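Local atomic coordinates of adenosylmethionine-8-amino-7-oxononanoate aminotransferase (PDB entry 6ZHK), a protein that probably transfers the amino group of S-adenosylmethionine to 8-amino-7-oxononanoate, a pyridoxal-phosphate-dependent step of biotin biosynthesis. Residues L220-A225 with K259-I264; K147-K152 with F229-E234; C93-S98 with G341-C346. One frame throughout, in Å; residues are numbered along the deposited sequence.

Contact 1 of 3, residues L220-A225 with K259-I264; sequences LIEKHA and KENDVI
Asn261 and Val263 face Ile221, Glu222 and Ala225 where two helices, 211-224 and 250-261, come to their C-terminal ends side by side on one face of the central sheet of the pyridoxal-phosphate transferase fold. The touches across the contact are van der Waals ones. Followed outward, the Asn261 side chain begins with CB resting against two methyls: Ala225 CB lies 3.9 Å from Asn261 CB, and Ile221 CG2 is 4.0 Å from the same atom. CG stands anti to its own carbonyl carbon (chi1 -67°), which keeps it over the Ile221 branch, with Asn261 CG 4.2 Å from Ile221 CG2. The flat amide at the tip then lies against the backbone and CG of Glu222, the two side chains crossing obliquely with amide and carboxylate planes 65° apart. The Glu222 chain runs on extended past this point, and its OE2 stays 6.0 Å from Glu260 OE1, a spacing at which the like charges would probably repel mildly.

The helix that carries Asn261 closes in a Schellman motif. Asp262 takes a positive phi of 62°, and the turned chain leads Val263 back toward the neighbouring helix end; the Asp262 carboxylate is held apart from this contact by salt bridges to Arg140 and Arg145. Past the amide the packing is mainly between methyl groups. Ile221 CG2 and Val263 CG2 stand 4.4 Å apart, and both residues also rest on Val231 of the sheet, joining the helix ends to strand 228-234. The same Val263 methyl, CG2, closes on Ala225 as well, 4.0 Å from Ala225 CB and 3.8 Å from Ala225 O.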
# COMPACT_ATOMS: atom_id res chain seq x y z
N LEU A 220 12.41 -19.00 -23.36
CA LEU A 220 11.05 -18.93 -22.83
C LEU A 220 10.33 -17.69 -23.37
O LEU A 220 9.17 -17.78 -23.73
CB LEU A 220 11.19 -18.87 -21.32
CG LEU A 220 10.07 -19.42 -20.45
CD1 LEU A 220 10.01 -20.94 -20.55
CD2 LEU A 220 10.39 -19.03 -19.02
N ILE A 221 11.01 -16.51 -23.44
CA ILE A 221 10.42 -15.32 -24.03
C ILE A 221 10.02 -15.57 -25.48
O ILE A 221 8.91 -15.24 -25.91
CB ILE A 221 11.34 -14.08 -23.85
CG1 ILE A 221 11.48 -13.77 -22.35
CG2 ILE A 221 10.81 -12.89 -24.67
CD1 ILE A 221 12.62 -12.79 -22.01
N GLU A 222 10.92 -16.19 -26.25
CA GLU A 222 10.62 -16.47 -27.64
C GLU A 222 9.44 -17.43 -27.75
O GLU A 222 8.58 -17.25 -28.61
CB GLU A 222 11.85 -17.08 -28.32
CG GLU A 222 13.00 -16.10 -28.43
CD GLU A 222 14.31 -16.71 -28.87
OE1 GLU A 222 14.52 -17.93 -28.62
OE2 GLU A 222 15.13 -15.95 -29.44
N LYS A 223 9.40 -18.44 -26.92
CA LYS A 223 8.34 -19.44 -26.99
C LYS A 223 6.98 -18.86 -26.58
O LYS A 223 6.01 -19.14 -27.27
CB LYS A 223 8.63 -20.65 -26.09
CG LYS A 223 7.60 -21.77 -26.15
CD LYS A 223 8.02 -22.86 -25.21
CE LYS A 223 7.32 -24.20 -25.38
NZ LYS A 223 7.96 -25.18 -24.47
N HIS A 224 6.92 -18.01 -25.55
CA HIS A 224 5.62 -17.65 -24.98
C HIS A 224 5.22 -16.19 -25.25
O HIS A 224 4.21 -15.75 -24.75
CB HIS A 224 5.61 -17.92 -23.49
CG HIS A 224 5.79 -19.38 -23.20
ND1 HIS A 224 4.81 -20.30 -23.57
CD2 HIS A 224 6.79 -20.06 -22.60
CE1 HIS A 224 5.20 -21.51 -23.20
NE2 HIS A 224 6.41 -21.39 -22.58
N ALA A 225 6.02 -15.45 -26.04
CA ALA A 225 5.86 -14.05 -26.35
C ALA A 225 4.41 -13.61 -26.60
O ALA A 225 3.97 -12.61 -26.02
CB ALA A 225 6.79 -13.67 -27.51
N LYS A 259 12.50 -6.61 -26.26
CA LYS A 259 12.37 -5.69 -27.38
C LYS A 259 12.13 -6.45 -28.68
O LYS A 259 11.22 -6.08 -29.43
CB LYS A 259 13.61 -4.77 -27.46
CG LYS A 259 13.49 -3.55 -28.37
CD LYS A 259 14.75 -2.68 -28.36
CE LYS A 259 14.71 -1.51 -29.34
NZ LYS A 259 13.60 -0.58 -29.03
N GLU A 260 12.91 -7.51 -28.92
CA GLU A 260 12.86 -8.22 -30.19
C GLU A 260 11.57 -9.02 -30.31
O GLU A 260 11.16 -9.32 -31.44
CB GLU A 260 14.07 -9.13 -30.40
CG GLU A 260 15.29 -8.30 -30.75
CD GLU A 260 16.58 -9.07 -30.92
OE1 GLU A 260 16.59 -10.28 -30.59
OE2 GLU A 260 17.58 -8.44 -31.37
N ASN A 261 10.90 -9.31 -29.18
CA ASN A 261 9.73 -10.17 -29.21
C ASN A 261 8.47 -9.45 -28.77
O ASN A 261 7.46 -10.11 -28.54
CB ASN A 261 9.91 -11.44 -28.34
CG ASN A 261 10.96 -12.41 -28.85
OD1 ASN A 261 12.14 -12.41 -28.44
ND2 ASN A 261 10.53 -13.32 -29.70
N ASP A 262 8.50 -8.11 -28.69
CA ASP A 262 7.30 -7.33 -28.48
C ASP A 262 6.67 -7.69 -27.14
O ASP A 262 5.46 -7.82 -27.07
CB ASP A 262 6.26 -7.52 -29.60
CG ASP A 262 5.08 -6.56 -29.52
OD1 ASP A 262 5.26 -5.38 -29.10
OD2 ASP A 262 3.95 -7.02 -29.85
N VAL A 263 7.51 -7.85 -26.10
CA VAL A 263 6.99 -8.04 -24.74
C VAL A 263 7.41 -6.87 -23.83
O VAL A 263 8.55 -6.45 -23.85
CB VAL A 263 7.46 -9.38 -24.15
CG1 VAL A 263 7.01 -9.57 -22.67
CG2 VAL A 263 7.08 -10.57 -25.04
N ILE A 264 6.51 -6.36 -22.97
CA ILE A 264 6.84 -5.35 -21.96
C ILE A 264 7.81 -5.93 -20.92
O ILE A 264 7.64 -7.06 -20.43
CB ILE A 264 5.56 -4.81 -21.26
CG1 ILE A 264 4.89 -3.73 -22.11
CG2 ILE A 264 5.90 -4.24 -19.88
CD1 ILE A 264 3.47 -3.41 -21.63

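Contact 2 of 3, residues K147-K152 with F229-E234; sequences KFISVK and FCVILE
Lys147 O accepts the shortest bond between the two strands, from Phe229 N at 2.8 Å. The ring of the same Phe229 folds back beside this oxygen, Phe229 CD2 lying 3.0 Å from Lys147 O. Its first torsion, 63°, sets CG between the backbone N and the carbonyl carbon; the ring lies beside the Lys147 strand, where CZ is near Phe148 CB. An alanine at Phe229 would probably open a gap beside Phe148 CB and Lys147 O, and weaken the packing against Leu178 of the second subunit.

Further along, Ile149 uses both its backbone groups: Ile149 N donates to Cys230 O at 3.0 Å, and Ile149 O accepts from Ile232 N at 3.1 Å. Val231 CA also points its hydrogen at Ile149 O, 3.2 Å away, so two neighbouring residues hold that carbonyl. This is parallel pairing, the strands 24° apart, inside the mixed seven-stranded sheet of the fold type I aminotransferase large domain, where strand 228-234 runs between strands 147-151 and 265-268.

Side chains alternate between the faces. On the face covered by helices 211-224 and 250-261, Ile149 CB meets Val231 CG2 at 3.7 Å, and beyond them Val151 and Leu233 cross at about a right angle, Val151 CG1 being 3.8 Å from Leu233 CD2. Cys230 SG leans on Phe148 CB, while the Phe148 ring turns off to meet His184. Ser150 OG has Val165 O as its hydrogen-bond partner and lies beside Ile232 CG2. The Ile232 side chain comes within about 5 Å of that of Asp268, predicted to bind pyridoxal phosphate.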
# COMPACT_ATOMS: atom_id res chain seq x y z
N LYS A 147 -0.49 -14.20 -19.50
CA LYS A 147 0.53 -14.85 -18.70
C LYS A 147 1.73 -13.92 -18.57
O LYS A 147 1.77 -12.84 -19.15
CB LYS A 147 0.89 -16.23 -19.25
CG LYS A 147 -0.22 -17.29 -19.05
CD LYS A 147 0.19 -18.69 -19.46
CE LYS A 147 -0.66 -19.80 -18.86
NZ LYS A 147 -2.11 -19.58 -19.12
N PHE A 148 2.65 -14.31 -17.70
CA PHE A 148 3.84 -13.51 -17.51
C PHE A 148 5.03 -14.45 -17.44
O PHE A 148 4.86 -15.65 -17.29
CB PHE A 148 3.74 -12.73 -16.21
CG PHE A 148 3.69 -13.65 -15.04
CD1 PHE A 148 2.48 -14.14 -14.57
CD2 PHE A 148 4.88 -14.11 -14.46
CE1 PHE A 148 2.46 -15.06 -13.55
CE2 PHE A 148 4.86 -15.02 -13.43
CZ PHE A 148 3.63 -15.48 -12.96
N ILE A 149 6.21 -13.87 -17.54
CA ILE A 149 7.43 -14.61 -17.31
C ILE A 149 8.20 -13.91 -16.19
O ILE A 149 8.38 -12.68 -16.18
CB ILE A 149 8.31 -14.58 -18.59
CG1 ILE A 149 7.70 -15.47 -19.68
CG2 ILE A 149 9.69 -15.10 -18.19
CD1 ILE A 149 8.36 -15.32 -21.06
N SER A 150 8.70 -14.71 -15.26
CA SER A 150 9.56 -14.19 -14.22
C SER A 150 10.59 -15.28 -13.88
O SER A 150 10.87 -16.14 -14.74
CB SER A 150 8.67 -13.81 -13.07
OG SER A 150 9.45 -13.19 -12.06
N VAL A 151 11.17 -15.22 -12.67
CA VAL A 151 12.16 -16.21 -12.23
C VAL A 151 11.79 -16.83 -10.91
O VAL A 151 11.15 -16.21 -10.07
CB VAL A 151 13.59 -15.63 -12.17
CG1 VAL A 151 14.11 -15.34 -13.57
CG2 VAL A 151 13.73 -14.41 -11.26
N LYS A 152 12.18 -18.10 -10.76
CA LYS A 152 12.04 -18.76 -9.47
C LYS A 152 12.88 -18.00 -8.43
O LYS A 152 13.98 -17.51 -8.76
CB LYS A 152 12.53 -20.20 -9.60
CG LYS A 152 11.62 -21.13 -10.40
CD LYS A 152 12.33 -22.44 -10.74
CE LYS A 152 11.80 -23.07 -12.01
NZ LYS A 152 12.03 -24.54 -12.05
N PHE A 229 2.01 -10.84 -21.10
CA PHE A 229 1.91 -9.38 -21.01
C PHE A 229 3.11 -8.69 -20.37
O PHE A 229 3.26 -7.46 -20.49
CB PHE A 229 0.59 -8.94 -20.37
CG PHE A 229 0.46 -9.39 -18.94
CD1 PHE A 229 1.05 -8.62 -17.93
CD2 PHE A 229 -0.15 -10.59 -18.61
CE1 PHE A 229 0.94 -9.02 -16.59
CE2 PHE A 229 -0.29 -10.96 -17.27
CZ PHE A 229 0.25 -10.18 -16.25
N CYS A 230 3.98 -9.48 -19.72
CA CYS A 230 5.24 -8.89 -19.28
C CYS A 230 6.27 -9.96 -18.90
O CYS A 230 5.93 -11.13 -18.79
CB CYS A 230 4.99 -8.00 -18.06
SG CYS A 230 4.64 -8.97 -16.55
N VAL A 231 7.55 -9.53 -18.83
CA VAL A 231 8.65 -10.18 -18.14
C VAL A 231 9.00 -9.22 -17.00
O VAL A 231 9.00 -8.03 -17.21
CB VAL A 231 9.86 -10.39 -19.07
CG1 VAL A 231 11.10 -10.71 -18.21
CG2 VAL A 231 9.57 -11.47 -20.12
N ILE A 232 9.12 -9.71 -15.77
CA ILE A 232 9.43 -8.86 -14.63
C ILE A 232 10.60 -9.50 -13.89
O ILE A 232 10.62 -10.74 -13.75
CB ILE A 232 8.21 -8.60 -13.73
CG1 ILE A 232 8.65 -7.72 -12.54
CG2 ILE A 232 7.64 -9.92 -13.26
CD1 ILE A 232 7.48 -7.28 -11.62
N LEU A 233 11.59 -8.66 -13.54
CA LEU A 233 12.78 -9.08 -12.80
C LEU A 233 13.09 -8.00 -11.78
O LEU A 233 12.73 -6.83 -11.99
CB LEU A 233 13.99 -9.13 -13.80
CG LEU A 233 13.87 -10.22 -14.88
CD1 LEU A 233 15.10 -10.19 -15.81
CD2 LEU A 233 13.78 -11.57 -14.20
N GLU A 234 13.87 -8.36 -10.76
CA GLU A 234 14.45 -7.37 -9.83
C GLU A 234 15.64 -6.64 -10.48
O GLU A 234 16.21 -7.12 -11.45
CB GLU A 234 14.89 -8.11 -8.56
CG GLU A 234 13.68 -8.57 -7.71
CD GLU A 234 14.04 -9.49 -6.55
OE1 GLU A 234 14.56 -8.96 -5.57
OE2 GLU A 234 13.93 -10.74 -6.68

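Contact 3 of 3, residues C93-S98 with G341-C346; sequences CGNVPS and GNQLLC
Asn95 divides its amide between two tasks, reaching across to Gly341 while capping its own helix. CG sits between the backbone N and the carbonyl carbon (chi1 69°), and OD1 accepts from Ser98 N at 3.0 Å, the N-cap bond of helix 96-108. ND2 points the other way and donates to Gly341 O, 3.0 Å away and almost perfectly straight (179°); the acceptor lies in the plane of the amide, although the donor stands above the carbonyl plane of Gly341. The Gln343 side chain is bent at its second torsion, which brings CD up to Asn95; the two amides stack with planes 21° apart, and Gln343 NE2 lies 3.2 Å from Asn95 CB. This stack is fixed by bonds outward: Gln343 OE1 accepts from Ser88 N, and Gln343 NE2 gives to a water 3.0 Å away, which Val96 N reaches weakly. The aliphatic part of Gln343 supports Pro97, CG to CG at 3.7 Å. Cys346 SG rests on Ser98 CA at 3.7 Å, and Gly341, with its positive phi, sits against Ser98 CB through Gly341 O.

Asn342 caps the second helix, its OD1 accepting from Leu345 N, while ND2 binds Tyr307 O of the second subunit. The starts of helices 96-108 and 343-358 are thus joined beside helix 72-82, whose Gln81 touches Pro97 and Gln343, and Gly94 and Asn95 pair in parallel with a strand of the other subunit.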
# COMPACT_ATOMS: atom_id res chain seq x y z
N CYS A 93 -7.46 15.97 -9.37
CA CYS A 93 -6.83 17.20 -8.89
C CYS A 93 -5.32 16.99 -8.88
O CYS A 93 -4.88 15.86 -8.99
CB CYS A 93 -7.22 17.58 -7.46
SG CYS A 93 -9.02 17.76 -7.24
N GLY A 94 -4.58 18.07 -8.59
CA GLY A 94 -3.16 17.95 -8.36
C GLY A 94 -2.73 18.58 -7.04
O GLY A 94 -3.54 19.25 -6.34
N ASN A 95 -1.46 18.34 -6.69
CA ASN A 95 -0.90 19.07 -5.54
C ASN A 95 0.53 19.46 -5.86
O ASN A 95 1.16 18.84 -6.72
CB ASN A 95 -1.10 18.37 -4.19
CG ASN A 95 -0.28 17.10 -4.04
OD1 ASN A 95 0.90 17.09 -4.35
ND2 ASN A 95 -0.86 16.04 -3.50
N VAL A 96 1.07 20.46 -5.14
CA VAL A 96 2.36 21.00 -5.58
C VAL A 96 3.50 20.01 -5.43
O VAL A 96 4.32 19.87 -6.34
CB VAL A 96 2.69 22.35 -4.92
CG1 VAL A 96 4.06 22.86 -5.36
CG2 VAL A 96 1.57 23.37 -5.21
N PRO A 97 3.73 19.42 -4.24
CA PRO A 97 4.88 18.54 -4.01
C PRO A 97 4.91 17.37 -5.00
O PRO A 97 5.98 17.03 -5.55
CB PRO A 97 4.60 18.05 -2.57
CG PRO A 97 3.85 19.19 -1.94
CD PRO A 97 2.88 19.56 -3.04
N SER A 98 3.73 16.78 -5.29
CA SER A 98 3.72 15.64 -6.20
C SER A 98 4.18 16.07 -7.60
O SER A 98 4.81 15.29 -8.30
CB SER A 98 2.32 14.99 -6.24
OG SER A 98 1.45 15.80 -6.98
N GLY A 341 -0.02 10.16 -4.24
CA GLY A 341 0.64 11.47 -4.28
C GLY A 341 0.55 12.31 -2.99
O GLY A 341 0.68 13.55 -3.04
N ASN A 342 0.39 11.70 -1.81
CA ASN A 342 0.23 12.44 -0.56
C ASN A 342 1.39 13.45 -0.36
O ASN A 342 2.56 13.13 -0.60
CB ASN A 342 0.22 11.41 0.59
CG ASN A 342 0.42 12.05 1.94
OD1 ASN A 342 1.51 12.34 2.36
ND2 ASN A 342 -0.66 12.10 2.71
N GLN A 343 1.11 14.68 0.08
CA GLN A 343 2.13 15.75 0.16
C GLN A 343 3.26 15.44 1.14
O GLN A 343 4.41 15.71 0.83
CB GLN A 343 1.54 17.13 0.50
CG GLN A 343 0.72 17.73 -0.64
CD GLN A 343 -0.75 17.37 -0.62
OE1 GLN A 343 -1.17 16.21 -0.46
NE2 GLN A 343 -1.54 18.35 -0.98
N LEU A 344 2.94 14.90 2.34
CA LEU A 344 4.02 14.51 3.25
C LEU A 344 4.96 13.47 2.62
O LEU A 344 6.20 13.61 2.70
CB LEU A 344 3.44 14.01 4.56
CG LEU A 344 2.57 15.03 5.30
CD1 LEU A 344 2.15 14.44 6.64
CD2 LEU A 344 3.31 16.45 5.48
N LEU A 345 4.40 12.43 1.94
CA LEU A 345 5.25 11.41 1.33
C LEU A 345 6.14 12.10 0.32
O LEU A 345 7.33 11.81 0.26
CB LEU A 345 4.44 10.31 0.60
CG LEU A 345 3.27 9.73 1.39
CD1 LEU A 345 2.61 8.55 0.67
CD2 LEU A 345 3.73 9.22 2.75
N CYS A 346 5.56 13.02 -0.48
CA CYS A 346 6.34 13.53 -1.59
C CYS A 346 7.38 14.54 -1.08
O CYS A 346 8.49 14.69 -1.65
CB CYS A 346 5.40 14.27 -2.55
SG CYS A 346 4.36 13.15 -3.52
O HOH W 1 -0.09 20.79 -1.95

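Along the chain the segments run 93-98, 147-152, 220-225, 229-234, 259-264 and 341-346, so contacts 1 and 2 interleave and contact 3 encloses both. Contacts 1 and 2 form one continuous body, their centres 11 Å apart: helix 211-224 leads into strand 228-234, and Ile264 O probably accepts a hydrogen bond from Val231 N, joining the strand of contact 2 to the chain leaving contact 1. Contact 3 lies far off, its centre about 37 Å from that of contact 1 and 31 Å from that of contact 2. The first two thus join part of the central sheet to the helices on one of its faces, whereas 93-98 with 341-346 belongs to the dimer interface.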